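Local coordinates for protein Alpha/beta hydrolase (Enterobacter asburiae, PDB 6KMO) that probably hydrolyses carboxylic ester bonds, as an esterase or lipase of the alpha/beta hydrolase fold, at residues G108-L112 against W236-Y241; Q272-D277 against G304-Y309. The protein carries 2 engineered substitutions. All blocks are in the same frame, centred on the assembly; numbering follows the deposited sequence.

Contact 1 (G108-L112 against W236-Y241)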
ATOM      1  N   GLY A 108      17.655 -12.884  -0.397  1.00  7.28           N
ATOM      2  CA  GLY A 108      18.917 -13.181  -1.038  1.00  7.65           C
ATOM      3  C   GLY A 108      18.977 -14.488  -1.794  1.00  7.37           C
ATOM      4  O   GLY A 108      20.079 -14.975  -2.096  1.00  7.88           O
ATOM      5  N   GLY A 109      17.827 -15.079  -2.127  1.00  7.52           N
ATOM      6  CA  GLY A 109      17.859 -16.279  -2.941  1.00  6.43           C
ATOM      7  C   GLY A 109      18.472 -17.475  -2.265  1.00  6.56           C
ATOM      8  O   GLY A 109      18.952 -18.394  -2.965  1.00  7.62           O
ATOM      9  N   TRP A 110      18.481 -17.499  -0.928  1.00  6.87           N
ATOM     10  CA  TRP A 110      19.076 -18.518  -0.068  1.00  6.77           C
ATOM     11  C   TRP A 110      20.601 -18.478  -0.088  1.00  7.65           C
ATOM     12  O   TRP A 110      21.244 -18.764   0.923  1.00  8.94           O
ATOM     13  CB  TRP A 110      18.536 -19.917  -0.366  1.00  6.87           C
ATOM     14  CG  TRP A 110      17.045 -20.021  -0.174  1.00  7.13           C
ATOM     15  CD1 TRP A 110      16.360 -20.018   1.006  1.00  7.04           C
ATOM     16  CD2 TRP A 110      16.052 -20.140  -1.203  1.00  6.78           C
ATOM     17  NE1 TRP A 110      15.015 -20.118   0.787  1.00  7.21           N
ATOM     18  CE2 TRP A 110      14.797 -20.207  -0.563  1.00  6.47           C
ATOM     19  CE3 TRP A 110      16.102 -20.191  -2.602  1.00  7.49           C
ATOM     20  CZ2 TRP A 110      13.611 -20.339  -1.264  1.00  7.04           C
ATOM     21  CZ3 TRP A 110      14.928 -20.330  -3.295  1.00  7.20           C
ATOM     22  CH2 TRP A 110      13.695 -20.409  -2.635  1.00  8.39           C
ATOM     23  N   VAL A 111      21.185 -18.086  -1.216  1.00  6.76           N
ATOM     24  CA  VAL A 111      22.639 -17.984  -1.351  1.00  6.97           C
ATOM     25  C   VAL A 111      23.172 -16.713  -0.700  1.00  8.92           C
ATOM     26  O   VAL A 111      24.213 -16.749  -0.021  1.00  9.21           O
ATOM     27  CB  VAL A 111      23.016 -18.060  -2.842  1.00  6.70           C
ATOM     28  CG1 VAL A 111      24.526 -17.962  -3.011  1.00 11.08           C
ATOM     29  CG2 VAL A 111      22.496 -19.321  -3.480  1.00  8.56           C
ATOM     30  N   LEU A 112      22.494 -15.589  -0.891  1.00  8.07           N
ATOM     31  CA  LEU A 112      22.973 -14.279  -0.462  1.00  7.59           C
ATOM     32  C   LEU A 112      22.286 -13.831   0.819  1.00  7.69           C
ATOM     33  O   LEU A 112      21.315 -14.426   1.284  1.00  7.66           O
ATOM     34  CB  LEU A 112      22.698 -13.219  -1.540  1.00  9.25           C
ATOM     35  CG  LEU A 112      22.830 -13.597  -3.008  1.00  9.99           C
ATOM     36  CD1 LEU A 112      22.433 -12.392  -3.865  1.00 14.47           C
ATOM     37  CD2 LEU A 112      24.239 -14.054  -3.321  1.00 13.98           C
ATOM     38  N   TRP A 236      18.943 -19.999 -10.660  1.00  6.57           N
ATOM     39  CA  TRP A 236      20.171 -20.332  -9.943  1.00  6.74           C
ATOM     40  C   TRP A 236      19.920 -20.426  -8.442  1.00  8.04           C
ATOM     41  O   TRP A 236      20.428 -21.327  -7.762  1.00  7.92           O
ATOM     42  CB  TRP A 236      21.234 -19.278 -10.257  1.00  7.85           C
ATOM     43  CG  TRP A 236      22.596 -19.541  -9.725  1.00  8.15           C
ATOM     44  CD1 TRP A 236      23.433 -20.562 -10.067  1.00  8.64           C
ATOM     45  CD2 TRP A 236      23.314 -18.743  -8.781  1.00  8.19           C
ATOM     46  NE1 TRP A 236      24.612 -20.459  -9.385  1.00  9.49           N
ATOM     47  CE2 TRP A 236      24.568 -19.345  -8.587  1.00  8.41           C
ATOM     48  CE3 TRP A 236      23.014 -17.570  -8.074  1.00 10.17           C
ATOM     49  CZ2 TRP A 236      25.521 -18.823  -7.732  1.00  9.08           C
ATOM     50  CZ3 TRP A 236      23.967 -17.065  -7.217  1.00 10.90           C
ATOM     51  CH2 TRP A 236      25.201 -17.686  -7.058  1.00 10.30           C
ATOM     52  N   PHE A 237      19.179 -19.473  -7.895  1.00  7.16           N
ATOM     53  CA  PHE A 237      18.858 -19.514  -6.473  1.00  6.12           C
ATOM     54  C   PHE A 237      18.112 -20.795  -6.128  1.00  6.97           C
ATOM     55  O   PHE A 237      18.489 -21.518  -5.196  1.00  6.83           O
ATOM     56  CB  PHE A 237      18.019 -18.291  -6.102  1.00  6.94           C
ATOM     57  CG  PHE A 237      18.740 -16.954  -6.171  1.00  6.91           C
ATOM     58  CD1 PHE A 237      20.085 -16.812  -5.850  1.00  7.31           C
ATOM     59  CD2 PHE A 237      18.027 -15.815  -6.514  1.00  6.54           C
ATOM     60  CE1 PHE A 237      20.703 -15.576  -5.896  1.00  7.61           C
ATOM     61  CE2 PHE A 237      18.635 -14.566  -6.546  1.00  7.01           C
ATOM     62  CZ  PHE A 237      19.974 -14.448  -6.239  1.00  8.12           C
ATOM     63  N   TRP A 238      17.057 -21.106  -6.881  1.00  6.78           N
ATOM     64  CA  TRP A 238      16.317 -22.340  -6.651  1.00  6.45           C
ATOM     65  C   TRP A 238      17.218 -23.563  -6.788  1.00  6.27           C
ATOM     66  O   TRP A 238      17.098 -24.516  -6.012  1.00  7.45           O
ATOM     67  CB  TRP A 238      15.123 -22.413  -7.602  1.00  6.65           C
ATOM     68  CG  TRP A 238      13.881 -21.790  -7.084  1.00  6.43           C
ATOM     69  CD1 TRP A 238      13.312 -20.615  -7.491  1.00  7.35           C
ATOM     70  CD2 TRP A 238      13.036 -22.315  -6.055  1.00  5.79           C
ATOM     71  NE1 TRP A 238      12.160 -20.374  -6.761  1.00  7.56           N
ATOM     72  CE2 TRP A 238      11.962 -21.410  -5.889  1.00  6.23           C
ATOM     73  CE3 TRP A 238      13.082 -23.465  -5.260  1.00  8.00           C
ATOM     74  CZ2 TRP A 238      10.947 -21.622  -4.960  1.00  6.71           C
ATOM     75  CZ3 TRP A 238      12.068 -23.673  -4.331  1.00  8.47           C
ATOM     76  CH2 TRP A 238      11.013 -22.754  -4.192  1.00  7.97           C
ATOM     77  N   ASP A 239      18.116 -23.564  -7.785  1.00  6.85           N
ATOM     78  CA  ASP A 239      18.969 -24.728  -7.998  1.00  7.88           C
ATOM     79  C   ASP A 239      19.930 -24.938  -6.834  1.00  7.75           C
ATOM     80  O   ASP A 239      20.237 -26.077  -6.481  1.00  8.68           O
ATOM     81  CB  ASP A 239      19.758 -24.590  -9.299  1.00  7.96           C
ATOM     82  CG  ASP A 239      18.912 -24.804 -10.549  1.00 11.07           C
ATOM     83  OD1 ASP A 239      17.759 -25.279 -10.466  1.00 10.25           O
ATOM     84  OD2 ASP A 239      19.421 -24.496 -11.647  1.00 11.42           O
ATOM     85  N   ASN A 240      20.436 -23.853  -6.243  1.00  8.02           N
ATOM     86  CA  ASN A 240      21.299 -23.982  -5.075  1.00  6.84           C
ATOM     87  C   ASN A 240      20.523 -24.422  -3.844  1.00  7.26           C
ATOM     88  O   ASN A 240      21.087 -25.083  -2.964  1.00  8.59           O
ATOM     89  CB  ASN A 240      22.007 -22.649  -4.812  1.00  8.77           C
ATOM     90  CG  ASN A 240      23.238 -22.458  -5.674  1.00 10.81           C
ATOM     91  OD1 ASN A 240      24.308 -22.993  -5.373  1.00 12.57           O
ATOM     92  ND2 ASN A 240      23.095 -21.714  -6.763  1.00 10.15           N
ATOM     93  N   TYR A 241      19.240 -24.071  -3.764  1.00  7.36           N
ATOM     94  CA  TYR A 241      18.397 -24.413  -2.619  1.00  7.25           C
ATOM     95  C   TYR A 241      17.980 -25.881  -2.653  1.00  7.90           C
ATOM     96  O   TYR A 241      18.157 -26.607  -1.672  1.00  7.75           O
ATOM     97  CB  TYR A 241      17.163 -23.529  -2.664  1.00  7.08           C
ATOM     98  CG  TYR A 241      16.275 -23.558  -1.454  1.00  6.81           C
ATOM     99  CD1 TYR A 241      16.782 -23.402  -0.167  1.00  6.46           C
ATOM    100  CD2 TYR A 241      14.895 -23.692  -1.601  1.00  6.02           C
ATOM    101  CE1 TYR A 241      15.940 -23.367   0.929  1.00  7.04           C
ATOM    102  CE2 TYR A 241      14.038 -23.647  -0.499  1.00  5.78           C
ATOM    103  CZ  TYR A 241      14.571 -23.478   0.758  1.00  6.65           C
ATOM    104  OH  TYR A 241      13.761 -23.409   1.864  1.00  7.32           O
TER
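The indole of Trp110 lies flat on the phenol ring of Tyr241, with the planes only 3° apart and the Trp110 five-membered ring centroid 3.5 Å from that of Tyr241. A chi1 of -170° swings the Tyr241 ring away from its own backbone N and onto the indole. Trp110 turns its CZ3-CH2 rim to the face of Trp238, a T-shaped pair with planes at 65° and CH2 of Trp110 3.8 Å from CZ2 of Trp238. One broad indole thus serves two aromatic partners at once. Beside it, Gly109 CA sits over the Phe237 ring, 3.6 Å from the centroid, in a CH-pi contact. Glycine suits this place twice over: its phi is positive, and a beta carbon would run into the ring. Gly108 and Gly109 belong to an HGGG sequence, which in esterases related to hormone-sensitive lipase forms the oxyanion hole, so helix 231-241 backs what is probably the oxyanion loop. The loop also closes on itself, Leu112 N bonding to Gly108 O at 2.8 Å. Fewer atoms meet toward the partly exposed Trp236 and Asn240. Val111 CG2 still touches Asn240 CB at 3.6 Å, but its CG1 gets no nearer than 4.1 Å to CH2 of Trp236. The Asn240 amide turns back to its own helix, where ND2 bonds to Trp236 O at 2.9 Å from above the carbonyl plane, opposite the Asn240 backbone N.

Contact 2 (Q272-D277 against G304-Y309); sequences QTAELD and GMIHDY
His307 and Asp277 meet through a short, directed hydrogen bond, and the His307 side chain can be followed from CB outward. CB begins 3.4 Å from Asp277 OD2; CG passes at a similar distance from the same oxygen; ND1 then donates to it at 2.7 Å, with the oxygen exactly in the ring plane. CE1 has drawn off to 3.9 Å from OD2, and the side chain also touches Ser180 and meets the Trp208 ring edge-to-face. The extended first torsion of His307 (chi1 -175°) turns the ND1 edge of the ring to Asp277. The carboxylate stands at 72° to the ring and receives the proton on the syn side of OD2, somewhat out of its own plane. Its OD1 accepts from Leu279 N in the turn that leads into helix 280-292, a second bond that helps fix the carboxylate's rotation. The two chains are also joined by a backbone bond, Leu276 N to Met305 O at 2.9 Å, and by a water between Leu276 O and His307 N. Gly304 N donates to the anti lone pair of Glu275 OE1 at 2.8 Å, while OE2 forms a salt bridge with Arg288 of the second subunit. Ala274 is small enough for the edge of Tyr309 to lie against its CB, 3.8 Å from CD1, and the phenol OH donates to Gln272 OE1 at 2.8 Å. An acid fixing ND1 beside Ser180 is consistent with the Ser-His-Asp triad of alpha/beta hydrolases, in which the carboxylate orients the histidine toward the nucleophile.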
ATOM      1  N   GLN A 272       3.254  -7.330   0.052  1.00  4.80           N
ATOM      2  CA  GLN A 272       3.620  -6.240  -0.853  1.00  5.56           C
ATOM      3  C   GLN A 272       4.260  -6.838  -2.094  1.00  5.73           C
ATOM      4  O   GLN A 272       5.091  -7.744  -1.993  1.00  5.80           O
ATOM      5  CB  GLN A 272       4.618  -5.263  -0.229  1.00  6.16           C
ATOM      6  CG  GLN A 272       4.119  -4.571   1.029  1.00  5.61           C
ATOM      7  CD  GLN A 272       4.919  -3.337   1.397  1.00  6.14           C
ATOM      8  OE1 GLN A 272       6.008  -3.088   0.860  1.00  6.45           O
ATOM      9  NE2 GLN A 272       4.393  -2.561   2.345  1.00  6.24           N
ATOM     10  N   THR A 273       3.886  -6.330  -3.263  1.00  5.32           N
ATOM     11  CA  THR A 273       4.567  -6.705  -4.493  1.00  5.27           C
ATOM     12  C   THR A 273       5.106  -5.461  -5.191  1.00  4.82           C
ATOM     13  O   THR A 273       4.635  -4.341  -4.981  1.00  6.10           O
ATOM     14  CB  THR A 273       3.654  -7.496  -5.433  1.00  6.76           C
ATOM     15  OG1 THR A 273       2.563  -6.650  -5.788  1.00  6.33           O
ATOM     16  CG2 THR A 273       3.187  -8.802  -4.800  1.00  6.78           C
ATOM     17  N   ALA A 274       6.121  -5.686  -6.016  1.00  5.80           N
ATOM     18  CA  ALA A 274       6.710  -4.655  -6.858  1.00  5.86           C
ATOM     19  C   ALA A 274       6.175  -4.798  -8.269  1.00  5.78           C
ATOM     20  O   ALA A 274       6.119  -5.907  -8.812  1.00  6.52           O
ATOM     21  CB  ALA A 274       8.225  -4.803  -6.881  1.00  6.65           C
ATOM     22  N   GLU A 275       5.806  -3.669  -8.891  1.00  5.75           N
ATOM     23  CA  GLU A 275       5.211  -3.732 -10.226  1.00  5.44           C
ATOM     24  C   GLU A 275       6.157  -4.368 -11.243  1.00  5.87           C
ATOM     25  O   GLU A 275       5.709  -5.101 -12.127  1.00  6.57           O
ATOM     26  CB  GLU A 275       4.784  -2.337 -10.697  1.00  5.71           C
ATOM     27  CG  GLU A 275       4.196  -2.310 -12.110  1.00  6.14           C
ATOM     28  CD  GLU A 275       3.892  -0.920 -12.614  1.00  7.25           C
ATOM     29  OE1 GLU A 275       4.539   0.059 -12.182  1.00  7.84           O
ATOM     30  OE2 GLU A 275       2.976  -0.829 -13.463  1.00 11.05           O
ATOM     31  N   LEU A 276       7.454  -4.081 -11.156  1.00  5.88           N
ATOM     32  CA  LEU A 276       8.414  -4.527 -12.172  1.00  6.25           C
ATOM     33  C   LEU A 276       9.335  -5.580 -11.577  1.00  8.07           C
ATOM     34  O   LEU A 276      10.539  -5.362 -11.463  1.00  9.58           O
ATOM     35  CB  LEU A 276       9.193  -3.330 -12.742  1.00  7.63           C
ATOM     36  CG  LEU A 276       8.305  -2.296 -13.461  1.00 10.16           C
ATOM     37  CD1 LEU A 276       8.039  -1.111 -12.567  1.00 11.39           C
ATOM     38  CD2 LEU A 276       8.931  -1.844 -14.784  1.00 11.66           C
ATOM     39  N   ASP A 277       8.768  -6.726 -11.201  1.00  8.64           N
ATOM     40  CA  ASP A 277       9.458  -7.817 -10.509  1.00  6.64           C
ATOM     41  C   ASP A 277       8.972  -9.120 -11.123  1.00  6.90           C
ATOM     42  O   ASP A 277       7.766  -9.338 -11.252  1.00  6.60           O
ATOM     43  CB  ASP A 277       9.103  -7.737  -9.014  1.00  7.99           C
ATOM     44  CG  ASP A 277       9.791  -8.782  -8.135  1.00  8.12           C
ATOM     45  OD1 ASP A 277      10.441  -9.720  -8.634  1.00  7.28           O
ATOM     46  OD2 ASP A 277       9.684  -8.634  -6.882  1.00  8.10           O
ATOM     47  N   GLY A 304       6.076   1.195 -10.098  1.00  5.34           N
ATOM     48  CA  GLY A 304       7.341   1.787 -10.436  1.00  6.65           C
ATOM     49  C   GLY A 304       8.527   1.145  -9.762  1.00  7.18           C
ATOM     50  O   GLY A 304       9.659   1.605  -9.969  1.00  7.31           O
ATOM     51  N   MET A 305       8.306   0.107  -8.961  1.00  6.14           N
ATOM     52  CA  MET A 305       9.348  -0.491  -8.139  1.00  5.66           C
ATOM     53  C   MET A 305       9.885  -1.770  -8.770  1.00  5.45           C
ATOM     54  O   MET A 305       9.173  -2.506  -9.465  1.00  6.89           O
ATOM     55  CB  MET A 305       8.817  -0.832  -6.733  1.00  6.14           C
ATOM     56  CG  MET A 305       8.460   0.349  -5.853  1.00  8.06           C
ATOM     57  SD  MET A 305       9.868   1.534  -5.518  1.00  0.32           S
ATOM     58  CE  MET A 305       9.449   2.874  -6.733  1.00  8.01           C
ATOM     59  N   ILE A 306      11.153  -2.036  -8.486  1.00  6.84           N
ATOM     60  CA  ILE A 306      11.772  -3.308  -8.778  1.00  5.89           C
ATOM     61  C   ILE A 306      11.750  -4.207  -7.547  1.00  5.70           C
ATOM     62  O   ILE A 306      11.506  -3.766  -6.424  1.00  5.89           O
ATOM     63  CB  ILE A 306      13.234  -3.133  -9.268  1.00  6.47           C
ATOM     64  CG1 ILE A 306      14.048  -2.327  -8.261  1.00  6.49           C
ATOM     65  CG2 ILE A 306      13.262  -2.518 -10.653  1.00  8.74           C
ATOM     66  CD1 ILE A 306      15.528  -2.356  -8.522  1.00 10.07           C
ATOM     67  N   HIS A 307      12.043  -5.483  -7.764  1.00  6.44           N
ATOM     68  CA  HIS A 307      12.292  -6.415  -6.678  1.00  6.05           C
ATOM     69  C   HIS A 307      13.245  -5.813  -5.650  1.00  6.23           C
ATOM     70  O   HIS A 307      14.239  -5.175  -5.990  1.00  6.73           O
ATOM     71  CB  HIS A 307      12.901  -7.699  -7.253  1.00  6.27           C
ATOM     72  CG  HIS A 307      13.077  -8.769  -6.233  1.00  7.81           C
ATOM     73  ND1 HIS A 307      12.019  -9.455  -5.693  1.00  7.97           N
ATOM     74  CD2 HIS A 307      14.189  -9.211  -5.594  1.00  9.80           C
ATOM     75  CE1 HIS A 307      12.478 -10.305  -4.781  1.00  8.78           C
ATOM     76  NE2 HIS A 307      13.789 -10.178  -4.711  1.00 10.10           N
ATOM     77  N   ASP A 308      12.959  -6.050  -4.367  1.00  5.63           N
ATOM     78  CA  ASP A 308      13.843  -5.624  -3.279  1.00  5.88           C
ATOM     79  C   ASP A 308      13.939  -4.103  -3.174  1.00  5.87           C
ATOM     80  O   ASP A 308      14.894  -3.570  -2.603  1.00  5.90           O
ATOM     81  CB  ASP A 308      15.238  -6.261  -3.373  1.00  6.76           C
ATOM     82  CG  ASP A 308      15.375  -7.515  -2.534  1.00  7.79           C
ATOM     83  OD1 ASP A 308      14.661  -7.699  -1.512  1.00  8.08           O
ATOM     84  OD2 ASP A 308      16.275  -8.320  -2.882  1.00 10.48           O
ATOM     85  N   TYR A 309      12.899  -3.390  -3.610  1.00  4.99           N
ATOM     86  CA  TYR A 309      12.901  -1.937  -3.492  1.00  5.48           C
ATOM     87  C   TYR A 309      13.147  -1.512  -2.054  1.00  5.33           C
ATOM     88  O   TYR A 309      13.900  -0.567  -1.797  1.00  6.67           O
ATOM     89  CB  TYR A 309      11.608  -1.316  -4.040  1.00  5.64           C
ATOM     90  CG  TYR A 309      10.296  -1.780  -3.421  1.00  6.71           C
ATOM     91  CD1 TYR A 309       9.611  -2.845  -3.964  1.00  5.58           C
ATOM     92  CD2 TYR A 309       9.737  -1.132  -2.336  1.00  6.19           C
ATOM     93  CE1 TYR A 309       8.406  -3.281  -3.424  1.00  5.75           C
ATOM     94  CE2 TYR A 309       8.522  -1.562  -1.773  1.00  6.89           C
ATOM     95  CZ  TYR A 309       7.864  -2.639  -2.342  1.00  5.99           C
ATOM     96  OH  TYR A 309       6.679  -3.134  -1.827  1.00  7.18           O
TER
HETATM   97  O   HOH W   1      12.730  -6.388 -10.393  1.00  7.29           O

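The centres of contacts 1 and 2 lie 19 Å apart, yet their nearest atoms come within about 5 Å, and both lie by the probable nucleophile elbow. Contact 1 approaches from the loop after strand 99-105: Gly108 comes near the elbow without touching, and Trp110 packs on Val181 and Asn184 of helix 181-195. Contact 2 approaches from the end of strand 269-274 with the loop that follows, and from the chain after strand 297-302, parallel neighbours joined by a crossover through helix 280-292; its His307 touches Ser180. The arrangement is consistent with both serving one nucleophile, probably Ser180. Contact 2 also reaches the second subunit, whereas no other chain of the assembly touches the segments of contact 1.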